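Local structure of structural protein (6WQ0) at residues Pro50-Val55 with Lys82-Leu87; Asn98-Leu103 with Ile124-Pro129. The protein self-assembles into a helical, filamentous nucleocapsid, wrapping around the viral DNA and holding it in the A-form. All coordinates share one frame; numbering follows the deposited sequence.

Overall arrangement
From the N terminus, helices 10-24 and 27-48 come before either contact. Interaction 1 opens at 50-55, the start of helix 50-64, and closes a largely helical loop of 26 residues when 82-87 of helix 71-89 packs back against it. The chain then turns into helix 94-111, where interaction 2 opens at 98-103; it closes 20 residues later at 124-129, the end of helix 115-126 and the turn after it. The two loops therefore follow in series, neither crossing nor nesting. Their centres lie about 12 Å apart and they touch, Val55 CG1 being 3.8 Å from Ile125 CD1, so together they tie the four helices from 50 to 126 into one bundle.

Interaction 1: Pro50-Val55 with Lys82-Leu87. With nucleotides of chain A; nucleotides of chain B.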
ATOM      1  N   PRO C  50     -36.098 -67.664  10.639  1.00 17.98           N
ATOM      2  CA  PRO C  50     -37.511 -68.065  10.800  1.00 17.98           C
ATOM      3  C   PRO C  50     -37.731 -69.528  11.165  1.00 17.98           C
ATOM      4  O   PRO C  50     -38.614 -69.837  11.981  1.00 17.98           O
ATOM      5  CB  PRO C  50     -38.106 -67.735   9.429  1.00 17.98           C
ATOM      6  CG  PRO C  50     -37.323 -66.607   8.953  1.00 17.98           C
ATOM      7  CD  PRO C  50     -35.935 -66.775   9.473  1.00 17.98           C
ATOM      8  N   LYS C  51     -36.942 -70.437  10.587  1.00 19.05           N
ATOM      9  CA  LYS C  51     -37.078 -71.859  10.875  1.00 19.05           C
ATOM     10  C   LYS C  51     -36.799 -72.187  12.330  1.00 19.05           C
ATOM     11  O   LYS C  51     -37.200 -73.254  12.801  1.00 19.05           O
ATOM     12  CB  LYS C  51     -36.133 -72.671   9.992  1.00 19.05           C
ATOM     13  CG  LYS C  51     -36.122 -72.263   8.539  1.00 19.05           C
ATOM     14  CD  LYS C  51     -34.988 -72.943   7.799  1.00 19.05           C
ATOM     15  CE  LYS C  51     -34.880 -72.418   6.386  1.00 19.05           C
ATOM     16  NZ  LYS C  51     -33.624 -72.842   5.724  1.00 19.05           N
ATOM     17  N   PHE C  52     -36.107 -71.309  13.045  1.00 18.47           N
ATOM     18  CA  PHE C  52     -35.786 -71.527  14.444  1.00 18.47           C
ATOM     19  C   PHE C  52     -36.686 -70.743  15.384  1.00 18.47           C
ATOM     20  O   PHE C  52     -36.995 -71.229  16.476  1.00 18.47           O
ATOM     21  CB  PHE C  52     -34.316 -71.175  14.696  1.00 18.47           C
ATOM     22  CG  PHE C  52     -33.354 -72.020  13.909  1.00 18.47           C
ATOM     23  CD1 PHE C  52     -32.974 -71.656  12.635  1.00 18.47           C
ATOM     24  CD2 PHE C  52     -32.847 -73.189  14.438  1.00 18.47           C
ATOM     25  CE1 PHE C  52     -32.109 -72.437  11.908  1.00 18.47           C
ATOM     26  CE2 PHE C  52     -31.979 -73.966  13.716  1.00 18.47           C
ATOM     27  CZ  PHE C  52     -31.611 -73.590  12.451  1.00 18.47           C
ATOM     28  N   THR C  53     -37.146 -69.560  14.973  1.00 19.12           N
ATOM     29  CA  THR C  53     -38.168 -68.866  15.750  1.00 19.12           C
ATOM     30  C   THR C  53     -39.456 -69.682  15.819  1.00 19.12           C
ATOM     31  O   THR C  53     -40.101 -69.763  16.876  1.00 19.12           O
ATOM     32  CB  THR C  53     -38.443 -67.493  15.150  1.00 19.12           C
ATOM     33  OG1 THR C  53     -38.893 -67.648  13.802  1.00 19.12           O
ATOM     34  CG2 THR C  53     -37.192 -66.654  15.149  1.00 19.12           C
ATOM     35  N   SER C  54     -39.840 -70.309  14.704  1.00 20.40           N
ATOM     36  CA  SER C  54     -41.052 -71.119  14.713  1.00 20.40           C
ATOM     37  C   SER C  54     -40.893 -72.351  15.594  1.00 20.40           C
ATOM     38  O   SER C  54     -41.839 -72.761  16.277  1.00 20.40           O
ATOM     39  CB  SER C  54     -41.424 -71.512  13.287  1.00 20.40           C
ATOM     40  OG  SER C  54     -40.436 -72.341  12.713  1.00 20.40           O
ATOM     41  N   VAL C  55     -39.704 -72.955  15.595  1.00 20.68           N
ATOM     42  CA  VAL C  55     -39.441 -74.077  16.489  1.00 20.68           C
ATOM     43  C   VAL C  55     -39.536 -73.628  17.938  1.00 20.68           C
ATOM     44  O   VAL C  55     -40.077 -74.341  18.788  1.00 20.68           O
ATOM     45  CB  VAL C  55     -38.068 -74.704  16.180  1.00 20.68           C
ATOM     46  CG1 VAL C  55     -37.590 -75.557  17.342  1.00 20.68           C
ATOM     47  CG2 VAL C  55     -38.137 -75.527  14.921  1.00 20.68           C
ATOM     48  N   LYS C  82     -31.369 -77.958  18.445  1.00 19.70           N
ATOM     49  CA  LYS C  82     -30.400 -78.921  17.945  1.00 19.70           C
ATOM     50  C   LYS C  82     -31.001 -79.753  16.823  1.00 19.70           C
ATOM     51  O   LYS C  82     -30.437 -79.823  15.725  1.00 19.70           O
ATOM     52  CB  LYS C  82     -29.924 -79.806  19.094  1.00 19.70           C
ATOM     53  CG  LYS C  82     -28.660 -80.575  18.831  1.00 19.70           C
ATOM     54  CD  LYS C  82     -27.449 -79.696  18.863  1.00 19.70           C
ATOM     55  CE  LYS C  82     -26.176 -80.502  18.768  1.00 19.70           C
ATOM     56  NZ  LYS C  82     -26.007 -81.329  19.979  1.00 19.70           N
ATOM     57  N   VAL C  83     -32.183 -80.326  17.053  1.00 20.00           N
ATOM     58  CA  VAL C  83     -32.813 -81.148  16.026  1.00 20.00           C
ATOM     59  C   VAL C  83     -33.027 -80.337  14.759  1.00 20.00           C
ATOM     60  O   VAL C  83     -32.685 -80.783  13.657  1.00 20.00           O
ATOM     61  CB  VAL C  83     -34.133 -81.739  16.547  1.00 20.00           C
ATOM     62  CG1 VAL C  83     -34.879 -82.411  15.422  1.00 20.00           C
ATOM     63  CG2 VAL C  83     -33.867 -82.722  17.660  1.00 20.00           C
ATOM     64  N   ALA C  84     -33.553 -79.117  14.898  1.00 19.34           N
ATOM     65  CA  ALA C  84     -33.781 -78.289  13.724  1.00 19.34           C
ATOM     66  C   ALA C  84     -32.486 -78.057  12.967  1.00 19.34           C
ATOM     67  O   ALA C  84     -32.469 -78.120  11.733  1.00 19.34           O
ATOM     68  CB  ALA C  84     -34.418 -76.964  14.131  1.00 19.34           C
ATOM     69  N   ARG C  85     -31.386 -77.852  13.694  1.00 18.88           N
ATOM     70  CA  ARG C  85     -30.087 -77.705  13.052  1.00 18.88           C
ATOM     71  C   ARG C  85     -29.830 -78.859  12.098  1.00 18.88           C
ATOM     72  O   ARG C  85     -29.567 -78.649  10.909  1.00 18.88           O
ATOM     73  CB  ARG C  85     -28.998 -77.614  14.118  1.00 18.88           C
ATOM     74  CG  ARG C  85     -27.620 -77.318  13.587  1.00 18.88           C
ATOM     75  CD  ARG C  85     -26.627 -77.201  14.709  1.00 18.88           C
ATOM     76  NE  ARG C  85     -25.247 -77.196  14.242  1.00 18.88           N
ATOM     77  CZ  ARG C  85     -24.356 -78.132  14.544  1.00 18.88           C
ATOM     78  NH1 ARG C  85     -24.699 -79.148  15.317  1.00 18.88           N
ATOM     79  NH2 ARG C  85     -23.121 -78.050  14.075  1.00 18.88           N
ATOM     80  N   ALA C  86     -29.986 -80.092  12.586  1.00 19.68           N
ATOM     81  CA  ALA C  86     -29.771 -81.254  11.735  1.00 19.68           C
ATOM     82  C   ALA C  86     -30.650 -81.192  10.497  1.00 19.68           C
ATOM     83  O   ALA C  86     -30.165 -81.370   9.374  1.00 19.68           O
ATOM     84  CB  ALA C  86     -30.032 -82.535  12.521  1.00 19.68           C
ATOM     85  N   LEU C  87     -31.933 -80.884  10.675  1.00 20.10           N
ATOM     86  CA  LEU C  87     -32.839 -80.849   9.535  1.00 20.10           C
ATOM     87  C   LEU C  87     -32.426 -79.774   8.542  1.00 20.10           C
ATOM     88  O   LEU C  87     -32.577 -79.949   7.330  1.00 20.10           O
ATOM     89  CB  LEU C  87     -34.269 -80.620  10.012  1.00 20.10           C
ATOM     90  CG  LEU C  87     -35.338 -80.505   8.930  1.00 20.10           C
ATOM     91  CD1 LEU C  87     -35.617 -81.858   8.321  1.00 20.10           C
ATOM     92  CD2 LEU C  87     -36.602 -79.896   9.496  1.00 20.10           C
TER
ATOM     93  P    DA A 145     -26.324 -76.147  18.849  1.00 16.44           P
ATOM     94  OP1  DA A 145     -26.001 -77.203  17.886  1.00 16.44           O
ATOM     95  OP2  DA A 145     -25.240 -75.418  19.519  1.00 16.44           O
ATOM     96  O5'  DA A 145     -27.230 -75.059  18.129  1.00 16.44           O
ATOM     97  C5'  DA A 145     -28.348 -75.449  17.369  1.00 16.44           C
ATOM     98  C4'  DA A 145     -29.222 -74.254  17.057  1.00 16.44           C
ATOM     99  O4'  DA A 145     -29.526 -73.558  18.281  1.00 16.44           O
ATOM    100  C3'  DA A 145     -28.582 -73.189  16.197  1.00 16.44           C
ATOM    101  O3'  DA A 145     -28.662 -73.533  14.834  1.00 16.44           O
ATOM    102  C2'  DA A 145     -29.453 -71.989  16.516  1.00 16.44           C
ATOM    103  C1'  DA A 145     -29.711 -72.183  18.003  1.00 16.44           C
ATOM    104  N9   DA A 145     -28.831 -71.393  18.861  1.00 16.44           N
ATOM    105  C8   DA A 145     -27.836 -71.843  19.676  1.00 16.44           C
ATOM    106  N7   DA A 145     -27.216 -70.892  20.325  1.00 16.44           N
ATOM    107  C5   DA A 145     -27.855 -69.741  19.907  1.00 16.44           C
ATOM    108  C6   DA A 145     -27.673 -68.389  20.227  1.00 16.44           C
ATOM    109  N6   DA A 145     -26.753 -67.955  21.086  1.00 16.44           N
ATOM    110  N1   DA A 145     -28.487 -67.492  19.632  1.00 16.44           N
ATOM    111  C2   DA A 145     -29.407 -67.933  18.776  1.00 16.44           C
ATOM    112  N3   DA A 145     -29.667 -69.172  18.401  1.00 16.44           N
ATOM    113  C4   DA A 145     -28.852 -70.035  19.011  1.00 16.44           C
ATOM    114  P    DT A 146     -27.558 -72.991  13.807  1.00 15.19           P
ATOM    115  OP1  DT A 146     -27.756 -73.675  12.520  1.00 15.19           O
ATOM    116  OP2  DT A 146     -26.262 -73.094  14.487  1.00 15.19           O
ATOM    117  O5'  DT A 146     -27.880 -71.430  13.648  1.00 15.19           O
ATOM    118  C5'  DT A 146     -29.041 -70.996  12.953  1.00 15.19           C
ATOM    119  C4'  DT A 146     -29.155 -69.477  12.940  1.00 15.19           C
ATOM    120  O4'  DT A 146     -29.299 -68.970  14.288  1.00 15.19           O
ATOM    121  C3'  DT A 146     -27.952 -68.730  12.423  1.00 15.19           C
ATOM    122  O3'  DT A 146     -27.910 -68.747  11.008  1.00 15.19           O
ATOM    123  C2'  DT A 146     -28.233 -67.331  12.956  1.00 15.19           C
ATOM    124  C1'  DT A 146     -28.806 -67.633  14.338  1.00 15.19           C
ATOM    125  N1   DT A 146     -27.794 -67.522  15.432  1.00 15.19           N
ATOM    126  C2   DT A 146     -27.496 -66.283  15.970  1.00 15.19           C
ATOM    127  O2   DT A 146     -28.021 -65.251  15.610  1.00 15.19           O
ATOM    128  N3   DT A 146     -26.552 -66.301  16.953  1.00 15.19           N
ATOM    129  C4   DT A 146     -25.885 -67.400  17.436  1.00 15.19           C
ATOM    130  O4   DT A 146     -25.049 -67.316  18.325  1.00 15.19           O
ATOM    131  C5   DT A 146     -26.242 -68.658  16.827  1.00 15.19           C
ATOM    132  C7   DT A 146     -25.584 -69.926  17.273  1.00 15.19           C
ATOM    133  C6   DT A 146     -27.164 -68.655  15.869  1.00 15.19           C
TER
ATOM    134  P    DA B 150     -21.217 -80.524  17.159  1.00 18.51           P
ATOM    135  OP1  DA B 150     -22.159 -80.980  18.188  1.00 18.51           O
ATOM    136  OP2  DA B 150     -21.578 -79.400  16.284  1.00 18.51           O
ATOM    137  O5'  DA B 150     -19.835 -80.152  17.859  1.00 18.51           O
ATOM    138  C5'  DA B 150     -19.267 -81.025  18.821  1.00 18.51           C
ATOM    139  C4'  DA B 150     -17.797 -80.724  19.030  1.00 18.51           C
ATOM    140  O4'  DA B 150     -17.097 -80.785  17.772  1.00 18.51           O
ATOM    141  C3'  DA B 150     -17.473 -79.333  19.514  1.00 18.51           C
ATOM    142  O3'  DA B 150     -17.729 -79.202  20.878  1.00 18.51           O
ATOM    143  C2'  DA B 150     -15.986 -79.293  19.221  1.00 18.51           C
ATOM    144  C1'  DA B 150     -15.949 -79.960  17.855  1.00 18.51           C
ATOM    145  N9   DA B 150     -15.968 -78.999  16.770  1.00 18.51           N
ATOM    146  C8   DA B 150     -17.042 -78.572  16.050  1.00 18.51           C
ATOM    147  N7   DA B 150     -16.745 -77.677  15.146  1.00 18.51           N
ATOM    148  C5   DA B 150     -15.380 -77.516  15.284  1.00 18.51           C
ATOM    149  C6   DA B 150     -14.448 -76.715  14.614  1.00 18.51           C
ATOM    150  N6   DA B 150     -14.771 -75.888  13.622  1.00 18.51           N
ATOM    151  N1   DA B 150     -13.163 -76.789  15.010  1.00 18.51           N
ATOM    152  C2   DA B 150     -12.840 -77.625  15.992  1.00 18.51           C
ATOM    153  N3   DA B 150     -13.626 -78.418  16.696  1.00 18.51           N
ATOM    154  C4   DA B 150     -14.894 -78.318  16.285  1.00 18.51           C
TER
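Phe52 is shared between protein and DNA: its ring reaches Ala84 of the opposing helix, while one face lies against the sugar-phosphate backbone of chain A. C5' of DT146 sits over that face, offset toward the rim and 3.5 Å from Phe52 CE1. On the protein side, Phe52 CE2 comes within 3.9 Å of Ala84 CB, the ring approaching obliquely. With CG placed beside the backbone N, the end of the side chain comes nearer to segment 82-87 than its base does. Val55, one turn on, brings CG2 to 4.1 Å from the same methyl, so Ala84 CB meets both residues. The short segments run roughly antiparallel, 147° between their directions, and their axes approach to 10.3 Å.

Arg85 starts beside this apolar patch and leaves it for the nucleic acid. Its CG is anti to the backbone N (chi1 -174°) and the chain stays extended to NE, carrying the guanidinium past the DA145 phosphate to the other strand. There NH2 and NH1 both donate to OP2 of DA150 of chain B; both bonds are weak, the NH2 one measuring 3.0 Å with an N-H...acceptor angle of 131°. Lys82 also lies alongside the chain A phosphate, and its NZ makes a weak hydrogen bond to Tyr106 of a second subunit. An aromatic against the sugar backbone and an arginine at a phosphate, both on packed helices, fit the desolvation and phosphate coordination by which this helical coat protein encloses A-form DNA.

Interaction 2: Asn98-Leu103 with Ile124-Pro129; sequences NMVAGL and IILGSP
Val100 and Leu126 make the one close side-chain contact between segments 98-103 and 124-129, with Val100 CG2 at 3.7 Å from Leu126 CD1. From Val100 CB, which points toward the other segment, the side chain forks. Its CG2 branch, anti to the carbonyl carbon, supplies the methyl that meets Leu126. The CG1 branch is anti to the backbone N (chi1 162°) and faces the turn instead, where its nearest neighbour is the carbonyl O of Pro129, at a loose 4.5 Å. Leu126 comes from the other side, its CB also directed at the helix and CD1 doing the touching. The two side chains thus run in opposing senses, each heading for the other's segment, and meet through these two methyls.

The backbones remain well separated: the nearest CA pair, Val100 and Pro129, is 9.3 Å apart, and just 84 Å² is buried in total. This is evidence of a bridge made by side-chain ends, with the contact only partly buried. Around it, Val100 also packs on Thr122 of helix 115-126 and on Tyr79 of helix 71-89, while Ile125 turns to Val55 and Val59 of helix 50-64.

Helical geometry ends after Leu126. Gly127 is the first residue to leave helical angles, with positive phi (106°), a backbone region that glycine enters readily, and the chain then swings through Ser128 to bring Pro129 back near Val100. A terminal helix stopped at a glycine, its last leucine set against a neighbouring helix, closes this all-helical coat-protein bundle near its C terminus.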
ATOM      1  N   ASN C  98     -30.558 -91.138  12.301  1.00 26.41           N
ATOM      2  CA  ASN C  98     -29.367 -91.408  13.100  1.00 26.41           C
ATOM      3  C   ASN C  98     -29.053 -90.247  14.033  1.00 26.41           C
ATOM      4  O   ASN C  98     -28.776 -90.446  15.222  1.00 26.41           O
ATOM      5  CB  ASN C  98     -28.173 -91.689  12.188  1.00 26.41           C
ATOM      6  CG  ASN C  98     -28.325 -92.971  11.407  1.00 26.41           C
ATOM      7  OD1 ASN C  98     -29.208 -93.777  11.682  1.00 26.41           O
ATOM      8  ND2 ASN C  98     -27.458 -93.166  10.425  1.00 26.41           N
ATOM      9  N   MET C  99     -29.091 -89.021  13.511  1.00 26.19           N
ATOM     10  CA  MET C  99     -28.766 -87.876  14.352  1.00 26.19           C
ATOM     11  C   MET C  99     -29.808 -87.641  15.434  1.00 26.19           C
ATOM     12  O   MET C  99     -29.452 -87.229  16.540  1.00 26.19           O
ATOM     13  CB  MET C  99     -28.581 -86.615  13.516  1.00 26.19           C
ATOM     14  CG  MET C  99     -27.226 -86.544  12.851  1.00 26.19           C
ATOM     15  SD  MET C  99     -26.755 -84.864  12.442  1.00 26.19           S
ATOM     16  CE  MET C  99     -26.355 -84.257  14.076  1.00 26.19           C
ATOM     17  N   VAL C 100     -31.083 -87.913  15.161  1.00 25.97           N
ATOM     18  CA  VAL C 100     -32.101 -87.740  16.192  1.00 25.97           C
ATOM     19  C   VAL C 100     -31.911 -88.760  17.310  1.00 25.97           C
ATOM     20  O   VAL C 100     -32.012 -88.423  18.497  1.00 25.97           O
ATOM     21  CB  VAL C 100     -33.508 -87.817  15.572  1.00 25.97           C
ATOM     22  CG1 VAL C 100     -34.553 -88.075  16.634  1.00 25.97           C
ATOM     23  CG2 VAL C 100     -33.818 -86.535  14.837  1.00 25.97           C
ATOM     24  N   ALA C 101     -31.623 -90.014  16.957  1.00 25.90           N
ATOM     25  CA  ALA C 101     -31.347 -91.014  17.985  1.00 25.90           C
ATOM     26  C   ALA C 101     -30.124 -90.636  18.815  1.00 25.90           C
ATOM     27  O   ALA C 101     -30.135 -90.756  20.048  1.00 25.90           O
ATOM     28  CB  ALA C 101     -31.157 -92.387  17.342  1.00 25.90           C
ATOM     29  N   GLY C 102     -29.061 -90.170  18.156  1.00 25.27           N
ATOM     30  CA  GLY C 102     -27.868 -89.771  18.885  1.00 25.27           C
ATOM     31  C   GLY C 102     -28.093 -88.576  19.792  1.00 25.27           C
ATOM     32  O   GLY C 102     -27.542 -88.510  20.891  1.00 25.27           O
ATOM     33  N   LEU C 103     -28.915 -87.625  19.353  1.00 24.78           N
ATOM     34  CA  LEU C 103     -29.220 -86.464  20.180  1.00 24.78           C
ATOM     35  C   LEU C 103     -30.055 -86.847  21.392  1.00 24.78           C
ATOM     36  O   LEU C 103     -29.845 -86.315  22.489  1.00 24.78           O
ATOM     37  CB  LEU C 103     -29.943 -85.414  19.348  1.00 24.78           C
ATOM     38  CG  LEU C 103     -29.066 -84.657  18.361  1.00 24.78           C
ATOM     39  CD1 LEU C 103     -29.892 -83.654  17.589  1.00 24.78           C
ATOM     40  CD2 LEU C 103     -27.931 -83.986  19.097  1.00 24.78           C
ATOM     41  N   ILE C 124     -43.422 -82.631  17.493  1.00 26.28           N
ATOM     42  CA  ILE C 124     -43.877 -81.340  16.982  1.00 26.28           C
ATOM     43  C   ILE C 124     -42.924 -80.813  15.915  1.00 26.28           C
ATOM     44  O   ILE C 124     -43.333 -80.041  15.041  1.00 26.28           O
ATOM     45  CB  ILE C 124     -44.071 -80.324  18.127  1.00 26.28           C
ATOM     46  CG1 ILE C 124     -45.013 -79.200  17.694  1.00 26.28           C
ATOM     47  CG2 ILE C 124     -42.756 -79.717  18.564  1.00 26.28           C
ATOM     48  CD1 ILE C 124     -46.431 -79.620  17.539  1.00 26.28           C
ATOM     49  N   ILE C 125     -41.654 -81.218  15.945  1.00 26.28           N
ATOM     50  CA  ILE C 125     -40.704 -80.680  14.973  1.00 26.28           C
ATOM     51  C   ILE C 125     -40.675 -81.505  13.691  1.00 26.28           C
ATOM     52  O   ILE C 125     -40.842 -80.962  12.595  1.00 26.28           O
ATOM     53  CB  ILE C 125     -39.295 -80.564  15.579  1.00 26.28           C
ATOM     54  CG1 ILE C 125     -39.299 -79.545  16.712  1.00 26.28           C
ATOM     55  CG2 ILE C 125     -38.297 -80.136  14.524  1.00 26.28           C
ATOM     56  CD1 ILE C 125     -37.951 -79.309  17.307  1.00 26.28           C
ATOM     57  N   LEU C 126     -40.449 -82.812  13.804  1.00 27.64           N
ATOM     58  CA  LEU C 126     -40.270 -83.643  12.620  1.00 27.64           C
ATOM     59  C   LEU C 126     -41.543 -84.329  12.156  1.00 27.64           C
ATOM     60  O   LEU C 126     -41.608 -84.759  11.001  1.00 27.64           O
ATOM     61  CB  LEU C 126     -39.202 -84.708  12.874  1.00 27.64           C
ATOM     62  CG  LEU C 126     -37.756 -84.228  12.921  1.00 27.64           C
ATOM     63  CD1 LEU C 126     -36.820 -85.410  12.905  1.00 27.64           C
ATOM     64  CD2 LEU C 126     -37.469 -83.289  11.769  1.00 27.64           C
ATOM     65  N   GLY C 127     -42.544 -84.452  13.018  1.00 29.25           N
ATOM     66  CA  GLY C 127     -43.792 -85.100  12.684  1.00 29.25           C
ATOM     67  C   GLY C 127     -43.963 -86.466  13.303  1.00 29.25           C
ATOM     68  O   GLY C 127     -45.097 -86.947  13.408  1.00 29.25           O
ATOM     69  N   SER C 128     -42.875 -87.106  13.710  1.00 31.38           N
ATOM     70  CA  SER C 128     -42.899 -88.415  14.332  1.00 31.38           C
ATOM     71  C   SER C 128     -41.884 -88.439  15.462  1.00 31.38           C
ATOM     72  O   SER C 128     -40.862 -87.747  15.394  1.00 31.38           O
ATOM     73  CB  SER C 128     -42.572 -89.522  13.318  1.00 31.38           C
ATOM     74  OG  SER C 128     -42.537 -90.793  13.937  1.00 31.38           O
ATOM     75  N   PRO C 129     -42.146 -89.207  16.523  1.00 32.25           N
ATOM     76  CA  PRO C 129     -41.155 -89.315  17.608  1.00 32.25           C
ATOM     77  C   PRO C 129     -39.798 -89.821  17.146  1.00 32.25           C
ATOM     78  O   PRO C 129     -38.766 -89.260  17.526  1.00 32.25           O
ATOM     79  CB  PRO C 129     -41.831 -90.280  18.588  1.00 32.25           C
ATOM     80  CG  PRO C 129     -43.278 -90.111  18.335  1.00 32.25           C
ATOM     81  CD  PRO C 129     -43.412 -89.874  16.867  1.00 32.25           C
TER